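Local coordinates for putative uncharacterized protein (Emericella nidulans, PDB 3PGB) that is a copper- and topaquinone-containing amine oxidase that probably oxidises primary amines to aldehydes, with release of ammonia and hydrogen peroxide, at residues H626-N631 against G695-P700; Q517-Q522 against G529-H534; V535-A540 against A639-Y644. One frame throughout, in Å; residues are numbered along the deposited sequence.

Interaction 1 of 3, residues H626-N631 against G695-P700. With CU (copper (II) ion), chain D; NAG (2-acetamido-2-deoxy-beta-D-glucopyranose), chain I.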
# COMPACT_ATOMS: atom_id res chain seq x y z
N HIS A 626 0.07 1.93 15.64
CA HIS A 626 -0.63 2.36 16.86
C HIS A 626 0.23 3.37 17.63
O HIS A 626 1.38 3.63 17.26
CB HIS A 626 -1.01 1.17 17.72
CG HIS A 626 0.16 0.37 18.21
ND1 HIS A 626 0.55 -0.81 17.63
CD2 HIS A 626 1.00 0.58 19.25
CE1 HIS A 626 1.59 -1.29 18.28
NE2 HIS A 626 1.89 -0.47 19.27
N LEU A 627 -0.34 3.92 18.71
CA LEU A 627 0.31 4.99 19.48
C LEU A 627 1.63 4.51 20.08
O LEU A 627 1.69 3.46 20.71
CB LEU A 627 -0.62 5.49 20.58
CG LEU A 627 -0.13 6.58 21.55
CD1 LEU A 627 0.24 7.87 20.82
CD2 LEU A 627 -1.20 6.86 22.60
N THR A 628 2.69 5.29 19.84
CA THR A 628 4.03 4.99 20.34
C THR A 628 4.08 5.14 21.85
O THR A 628 4.61 4.27 22.55
CB THR A 628 5.08 5.95 19.74
OG1 THR A 628 5.07 5.86 18.31
CG2 THR A 628 6.49 5.65 20.26
N VAL A 629 3.53 6.25 22.33
CA VAL A 629 3.62 6.62 23.74
C VAL A 629 2.95 5.57 24.62
O VAL A 629 1.81 5.18 24.37
CB VAL A 629 2.95 8.00 24.00
CG1 VAL A 629 3.20 8.46 25.43
CG2 VAL A 629 3.45 9.05 23.01
N LEU A 630 3.67 5.11 25.64
CA LEU A 630 3.16 4.13 26.59
C LEU A 630 2.65 4.88 27.82
O LEU A 630 3.33 5.76 28.34
CB LEU A 630 4.27 3.16 26.99
CG LEU A 630 4.95 2.36 25.88
CD1 LEU A 630 6.15 1.60 26.46
CD2 LEU A 630 3.96 1.41 25.21
N ASN A 631 1.45 4.53 28.28
CA ASN A 631 0.83 5.20 29.42
C ASN A 631 0.88 6.74 29.31
O ASN A 631 1.29 7.42 30.24
CB ASN A 631 1.48 4.74 30.73
CG ASN A 631 0.72 5.20 31.96
OD1 ASN A 631 -0.44 5.59 31.88
ND2 ASN A 631 1.39 5.16 33.12
N GLY A 695 -3.05 4.23 11.03
CA GLY A 695 -2.19 5.23 11.64
C GLY A 695 -0.81 5.39 11.02
O GLY A 695 -0.40 4.58 10.20
N MET A 696 -0.11 6.45 11.44
CA MET A 696 1.19 6.83 10.89
C MET A 696 2.06 7.46 11.96
O MET A 696 1.54 8.16 12.83
CB MET A 696 1.00 7.90 9.82
CG MET A 696 0.28 7.48 8.57
SD MET A 696 -0.85 8.77 8.01
CE MET A 696 -2.40 8.18 8.71
N HIS A 697 3.37 7.23 11.88
CA HIS A 697 4.33 8.00 12.65
C HIS A 697 4.80 9.11 11.74
O HIS A 697 5.41 8.84 10.70
CB HIS A 697 5.51 7.14 13.10
CG HIS A 697 5.13 5.93 13.88
ND1 HIS A 697 4.64 5.99 15.17
CD2 HIS A 697 5.18 4.61 13.56
CE1 HIS A 697 4.39 4.77 15.60
NE2 HIS A 697 4.72 3.92 14.65
N HIS A 698 4.53 10.35 12.12
CA HIS A 698 4.79 11.49 11.25
C HIS A 698 5.77 12.45 11.90
O HIS A 698 5.43 13.15 12.86
CB HIS A 698 3.48 12.20 10.91
CG HIS A 698 3.59 13.18 9.78
ND1 HIS A 698 2.58 14.07 9.48
CD2 HIS A 698 4.58 13.41 8.89
CE1 HIS A 698 2.95 14.81 8.44
NE2 HIS A 698 4.16 14.43 8.07
N VAL A 699 7.00 12.45 11.39
CA VAL A 699 8.02 13.42 11.76
C VAL A 699 8.23 14.34 10.55
O VAL A 699 9.07 14.07 9.71
CB VAL A 699 9.35 12.72 12.13
CG1 VAL A 699 10.36 13.75 12.64
CG2 VAL A 699 9.11 11.65 13.18
N PRO A 700 7.44 15.42 10.46
CA PRO A 700 7.46 16.24 9.26
C PRO A 700 8.83 16.80 8.90
O PRO A 700 9.54 17.31 9.78
CB PRO A 700 6.50 17.39 9.61
CG PRO A 700 5.61 16.83 10.61
CD PRO A 700 6.50 15.98 11.45
CU CU D . 0.78 14.18 10.36
C1 NAG I . 0.81 5.58 34.37
C2 NAG I . 0.74 4.38 35.32
C3 NAG I . 0.28 4.80 36.72
C4 NAG I . 1.04 6.03 37.21
C5 NAG I . 1.06 7.14 36.14
C6 NAG I . 1.89 8.35 36.57
C7 NAG I . 0.25 2.18 34.32
C8 NAG I . -0.83 1.27 33.79
N2 NAG I . -0.17 3.37 34.78
O3 NAG I . 0.46 3.73 37.62
O4 NAG I . 0.47 6.52 38.40
O5 NAG I . 1.60 6.61 34.94
O6 NAG I . 3.01 8.52 35.73
O7 NAG I . 1.42 1.81 34.31
O HOH W 1 -0.21 16.34 9.63
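T628 and H697 make the close part of this contact. The hydroxyl OG1 of T628 lies 3.0 Å from CE1 of the H697 imidazole, and it approaches the ring obliquely. It also sits 3.2 Å from H697 ND1, but the angle is too poor for a hydrogen bond. Both groups are instead turned to the carboxylate of D533, whose OD2 takes the T628 hydroxyl and whose OD1 takes H697 ND1. With OG1 beside its own backbone N (chi1 -59°), T628 points the hydroxyl toward the imidazole and D533. The carbonyl O of H626 adds a looser touch, 3.6 Å from H697 CE1. At the far nitrogen, H697 NE2 bonds the backbone O of N594 of the second subunit, so the ring is held at both nitrogens, at a subunit boundary.

Beyond this close T628-H697 pair the contact loosens: the loop moves away from the strand, L630 is exposed, and N631 carries a sugar on its amide, with ND2 bonded to C1 of the NAG at 1.4 Å. One residue beyond H697, the strand presents H698, whose ND1 binds copper at 2.0 Å while NE2 is held by D704. This is the third histidine of the three-histidine copper site of copper amine oxidases, completed by H532 and H534.

Interaction 2 of 3, residues Q517-Q522 against G529-H534. With CU (copper (II) ion), chain D.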
# COMPACT_ATOMS: atom_id res chain seq x y z
N GLN A 517 15.65 19.64 19.41
CA GLN A 517 16.45 18.73 18.59
C GLN A 517 16.04 17.27 18.71
O GLN A 517 16.20 16.51 17.75
CB GLN A 517 17.93 18.82 18.97
CG GLN A 517 18.61 20.12 18.58
CD GLN A 517 18.57 21.16 19.68
OE1 GLN A 517 17.72 21.10 20.57
NE2 GLN A 517 19.50 22.12 19.64
N ASP A 518 15.54 16.88 19.88
CA ASP A 518 15.22 15.48 20.17
C ASP A 518 13.80 15.08 19.74
O ASP A 518 13.41 13.91 19.89
CB ASP A 518 15.43 15.18 21.67
CG ASP A 518 16.91 15.16 22.07
OD1 ASP A 518 17.78 15.53 21.25
OD2 ASP A 518 17.21 14.78 23.21
N PHE A 519 13.06 16.03 19.19
CA PHE A 519 11.65 15.82 18.88
C PHE A 519 11.27 16.28 17.47
O PHE A 519 10.12 16.65 17.23
CB PHE A 519 10.79 16.56 19.91
CG PHE A 519 11.07 16.17 21.33
CD1 PHE A 519 10.30 15.20 21.96
CD2 PHE A 519 12.09 16.78 22.04
CE1 PHE A 519 10.56 14.84 23.28
CE2 PHE A 519 12.35 16.42 23.34
CZ PHE A 519 11.58 15.45 23.97
N GLY A 520 12.23 16.25 16.55
CA GLY A 520 11.97 16.59 15.16
C GLY A 520 13.16 17.17 14.42
O GLY A 520 14.29 17.16 14.92
N TYR A 521 12.89 17.66 13.21
CA TYR A 521 13.88 18.35 12.39
C TYR A 521 13.60 19.83 12.37
O TYR A 521 12.45 20.26 12.45
CB TYR A 521 13.83 17.86 10.95
CG TYR A 521 13.80 16.37 10.77
CD1 TYR A 521 14.88 15.59 11.14
CD2 TYR A 521 12.71 15.75 10.19
CE1 TYR A 521 14.87 14.22 10.95
CE2 TYR A 521 12.68 14.38 9.99
CZ TYR A 521 13.77 13.63 10.38
OH TYR A 521 13.74 12.27 10.20
N GLN A 522 14.65 20.63 12.22
CA GLN A 522 14.48 22.01 11.83
C GLN A 522 14.23 22.04 10.32
O GLN A 522 15.07 21.60 9.54
CB GLN A 522 15.73 22.82 12.19
CG GLN A 522 15.59 24.31 11.93
CD GLN A 522 16.63 25.14 12.66
OE1 GLN A 522 16.60 26.37 12.56
N GLY A 529 9.59 20.78 12.38
CA GLY A 529 8.51 19.98 11.85
C GLY A 529 7.75 19.28 12.95
O GLY A 529 6.57 18.97 12.77
N SER A 530 8.41 19.04 14.08
CA SER A 530 7.81 18.42 15.27
C SER A 530 7.66 16.92 15.03
O SER A 530 8.34 16.35 14.17
CB SER A 530 6.47 19.09 15.63
OG SER A 530 6.13 18.92 17.00
N MET A 531 6.79 16.27 15.81
CA MET A 531 6.49 14.86 15.62
C MET A 531 5.12 14.53 16.19
O MET A 531 4.71 15.14 17.17
CB MET A 531 7.56 13.97 16.25
CG MET A 531 7.75 14.14 17.75
SD MET A 531 9.12 13.18 18.40
CE MET A 531 8.58 11.51 18.01
N HIS A 532 4.43 13.59 15.57
CA HIS A 532 3.13 13.15 16.08
C HIS A 532 2.72 11.80 15.50
O HIS A 532 3.15 11.43 14.40
CB HIS A 532 2.04 14.20 15.79
CG HIS A 532 1.92 14.56 14.34
ND1 HIS A 532 2.66 15.56 13.76
CD2 HIS A 532 1.14 14.05 13.36
CE1 HIS A 532 2.35 15.65 12.48
NE2 HIS A 532 1.43 14.75 12.21
N ASP A 533 1.92 11.06 16.26
CA ASP A 533 1.31 9.83 15.78
C ASP A 533 -0.14 10.10 15.38
O ASP A 533 -0.91 10.68 16.15
CB ASP A 533 1.34 8.74 16.85
CG ASP A 533 2.68 8.00 16.91
OD1 ASP A 533 3.61 8.32 16.13
OD2 ASP A 533 2.79 7.09 17.77
N HIS A 534 -0.49 9.70 14.17
CA HIS A 534 -1.88 9.64 13.76
C HIS A 534 -2.35 8.24 14.07
O HIS A 534 -1.73 7.26 13.64
CB HIS A 534 -2.03 9.86 12.25
CG HIS A 534 -1.73 11.25 11.80
ND1 HIS A 534 -2.65 12.27 11.89
CD2 HIS A 534 -0.63 11.78 11.23
CE1 HIS A 534 -2.12 13.37 11.40
NE2 HIS A 534 -0.89 13.10 10.99
CU CU D . 0.78 14.18 10.36
O HOH W 2 10.29 17.53 12.36
O HOH W 1 -0.21 16.34 9.63
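Y521 and G529 are joined by a backbone hydrogen bond, G529 N to Y521 O at 2.9 Å. A water gives a second polar link: Y521 N donates to it, and it is also hydrogen-bonded to S530 O. Just beside this, G520 lies against S530 with CA 3.8 Å from S530 O. At its backbone angles (151°/-171°) a CB on G520 would jam against the carbonyl O of F519, and it would also clash with S530 O.

The apolar part belongs to F519 and M531. M531 CG lies between the backbone N and the carbonyl carbon (chi1 60°), the chain then extends, and it bends at its last torsion. SD ends 4.1 Å from F519 CB and 5.5 Å from the ring centroid, an oblique Met-aromatic contact. CG of M531 also packs 3.5 Å from F519 O, the same oxygen that meets S530 CA in a weak C-H...O contact.

From M531 the chain enters the His-X-His motif of the copper amine oxidases, H532-D533-H534. Here, beyond the contact itself, the same strand carries two of the copper ligands: H532 NE2 and H534 NE2 bind the metal at 2.0 and 2.1 Å, H698 supplies another ligand, and a water is a longer one at 2.5 Å from the copper.

The second subunit packs against this contact as well, with its M574 on F519, its V556 on M531 and its H600 on Y521.

Interaction 3 of 3, residues V535-A540 against A639-Y644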
# COMPACT_ATOMS: atom_id res chain seq x y z
N VAL A 535 -3.43 8.12 14.84
CA VAL A 535 -4.06 6.83 15.04
C VAL A 535 -5.55 7.05 14.88
O VAL A 535 -6.14 7.88 15.57
CB VAL A 535 -3.76 6.22 16.43
CG1 VAL A 535 -4.29 4.81 16.51
CG2 VAL A 535 -2.27 6.24 16.72
N LEU A 536 -6.15 6.33 13.93
CA LEU A 536 -7.57 6.45 13.65
C LEU A 536 -8.23 5.10 13.83
O LEU A 536 -7.85 4.14 13.17
CB LEU A 536 -7.79 6.97 12.22
CG LEU A 536 -7.22 8.37 11.94
CD1 LEU A 536 -5.81 8.29 11.40
CD2 LEU A 536 -8.12 9.13 10.97
N ASN A 537 -9.21 5.03 14.73
CA ASN A 537 -9.85 3.76 15.10
C ASN A 537 -11.09 3.51 14.27
O ASN A 537 -11.91 4.41 14.10
CB ASN A 537 -10.23 3.74 16.58
CG ASN A 537 -10.57 2.33 17.09
OD1 ASN A 537 -11.71 2.05 17.46
ND2 ASN A 537 -9.58 1.45 17.08
N PHE A 538 -11.24 2.29 13.77
CA PHE A 538 -12.39 1.90 12.97
C PHE A 538 -13.09 0.70 13.58
O PHE A 538 -12.43 -0.25 14.00
CB PHE A 538 -11.94 1.55 11.55
CG PHE A 538 -11.61 2.75 10.70
CD1 PHE A 538 -10.35 3.32 10.74
CD2 PHE A 538 -12.56 3.30 9.86
CE1 PHE A 538 -10.05 4.42 9.95
CE2 PHE A 538 -12.27 4.40 9.07
CZ PHE A 538 -11.02 4.96 9.12
N LYS A 539 -14.42 0.74 13.62
CA LYS A 539 -15.22 -0.39 14.08
C LYS A 539 -15.62 -1.27 12.89
O LYS A 539 -16.25 -0.79 11.95
CB LYS A 539 -16.47 0.11 14.81
CG LYS A 539 -17.31 -0.99 15.45
CD LYS A 539 -18.57 -0.42 16.05
CE LYS A 539 -19.39 -1.48 16.75
NZ LYS A 539 -20.64 -0.90 17.35
N ALA A 540 -15.24 -2.54 12.95
CA ALA A 540 -15.58 -3.51 11.91
C ALA A 540 -16.38 -4.66 12.52
O ALA A 540 -15.82 -5.63 13.02
CB ALA A 540 -14.31 -4.03 11.25
N ALA A 639 -8.00 7.45 25.55
CA ALA A 639 -7.85 6.81 24.23
C ALA A 639 -7.12 5.48 24.34
O ALA A 639 -6.05 5.30 23.76
CB ALA A 639 -7.12 7.74 23.29
N HIS A 640 -7.70 4.54 25.09
CA HIS A 640 -7.05 3.24 25.29
C HIS A 640 -7.09 2.35 24.05
O HIS A 640 -6.40 1.34 23.99
CB HIS A 640 -7.69 2.49 26.47
CG HIS A 640 -7.18 2.92 27.80
ND1 HIS A 640 -5.84 2.83 28.15
CD2 HIS A 640 -7.82 3.39 28.89
CE1 HIS A 640 -5.69 3.26 29.39
NE2 HIS A 640 -6.87 3.61 29.86
N TRP A 641 -7.92 2.72 23.09
CA TRP A 641 -8.01 2.00 21.82
C TRP A 641 -6.76 2.22 20.96
O TRP A 641 -6.49 1.44 20.05
CB TRP A 641 -9.25 2.44 21.04
CG TRP A 641 -9.37 3.92 20.93
CD1 TRP A 641 -10.11 4.73 21.73
CD2 TRP A 641 -8.70 4.77 20.01
NE1 TRP A 641 -9.96 6.04 21.35
CE2 TRP A 641 -9.09 6.09 20.29
CE3 TRP A 641 -7.81 4.55 18.95
CZ2 TRP A 641 -8.63 7.18 19.56
CZ3 TRP A 641 -7.36 5.63 18.22
CH2 TRP A 641 -7.77 6.93 18.54
N ALA A 642 -6.02 3.29 21.24
CA ALA A 642 -4.83 3.62 20.45
C ALA A 642 -3.62 2.73 20.76
O ALA A 642 -2.59 2.86 20.12
CB ALA A 642 -4.45 5.08 20.67
N GLU A 643 -3.75 1.81 21.72
CA GLU A 643 -2.58 1.08 22.23
C GLU A 643 -2.22 -0.21 21.48
O GLU A 643 -1.16 -0.77 21.74
CB GLU A 643 -2.77 0.79 23.71
CG GLU A 643 -3.02 2.06 24.54
CD GLU A 643 -3.24 1.78 26.01
OE1 GLU A 643 -3.20 0.59 26.42
OE2 GLU A 643 -3.44 2.76 26.75
N TYR A 644 -3.10 -0.68 20.60
CA TYR A 644 -2.85 -1.89 19.79
C TYR A 644 -3.39 -1.73 18.36
O TYR A 644 -4.25 -0.89 18.11
CB TYR A 644 -3.47 -3.13 20.45
CG TYR A 644 -2.96 -3.43 21.84
CD1 TYR A 644 -2.01 -4.42 22.06
CD2 TYR A 644 -3.44 -2.73 22.95
CE1 TYR A 644 -1.54 -4.70 23.34
CE2 TYR A 644 -2.98 -2.99 24.23
CZ TYR A 644 -2.02 -3.97 24.42
OH TYR A 644 -1.55 -4.24 25.68
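N537 and V535 come at W641 from the same strand but meet different parts of the indole. N537 lies over one face: its CB is 3.5 Å from W641 CE3. With CG anti to the backbone N (chi1 -166°), the amide runs on past the rim, beside W641 CB, its plane turned 37° from that of the indole. Both polar atoms are bound, OD1 to S658 and ND2 to N693, which fixes the rotation of the amide.

V535 works at the edge. Its CG1 touches W641 CZ3 at 3.6 Å, while the backbone O of V535 lies in the ring plane, 3.5 Å from W641 CH2. The same CG1 reaches A642 CB at 4.2 Å.

W641 itself has CG between its backbone N and carbonyl carbon (chi1 50°), which folds the indole back over its own turn. A639 CB and A642 CB cover the face opposite N537, and A642 N bonds A639 O to close that turn. Within the same turn H640 ND1 donates to E643 OE2 at 2.8 Å, from above the carboxylate plane.

The turn packs through W641 and A642 on strand 532-542, which pairs antiparallel with strands 374-389 and 686-698; L386 and E384 of the former also pack against the indole.

Going from the N terminus, interaction 2 comes first and closes a short loop, with six residues between 517-522 and 529-534. Its second segment runs straight on into 535-540, so interactions 2 and 3 share strand 532-542. Interaction 3 then closes a loop of 98 residues onto the turn at 639-644, and interaction 1 one of 63 residues between 626-631 and strand 686-698. These two cross, since their segments alternate along the chain, and they touch through L627 N and A642 O. Interactions 1 and 2 meet at D533 and the copper, and both border the second subunit. Interactions 1 and 3 tie the 620-645 loop to strands 686-698 and 532-542; interaction 2 ties the 517-522 loop to the start of 532-542.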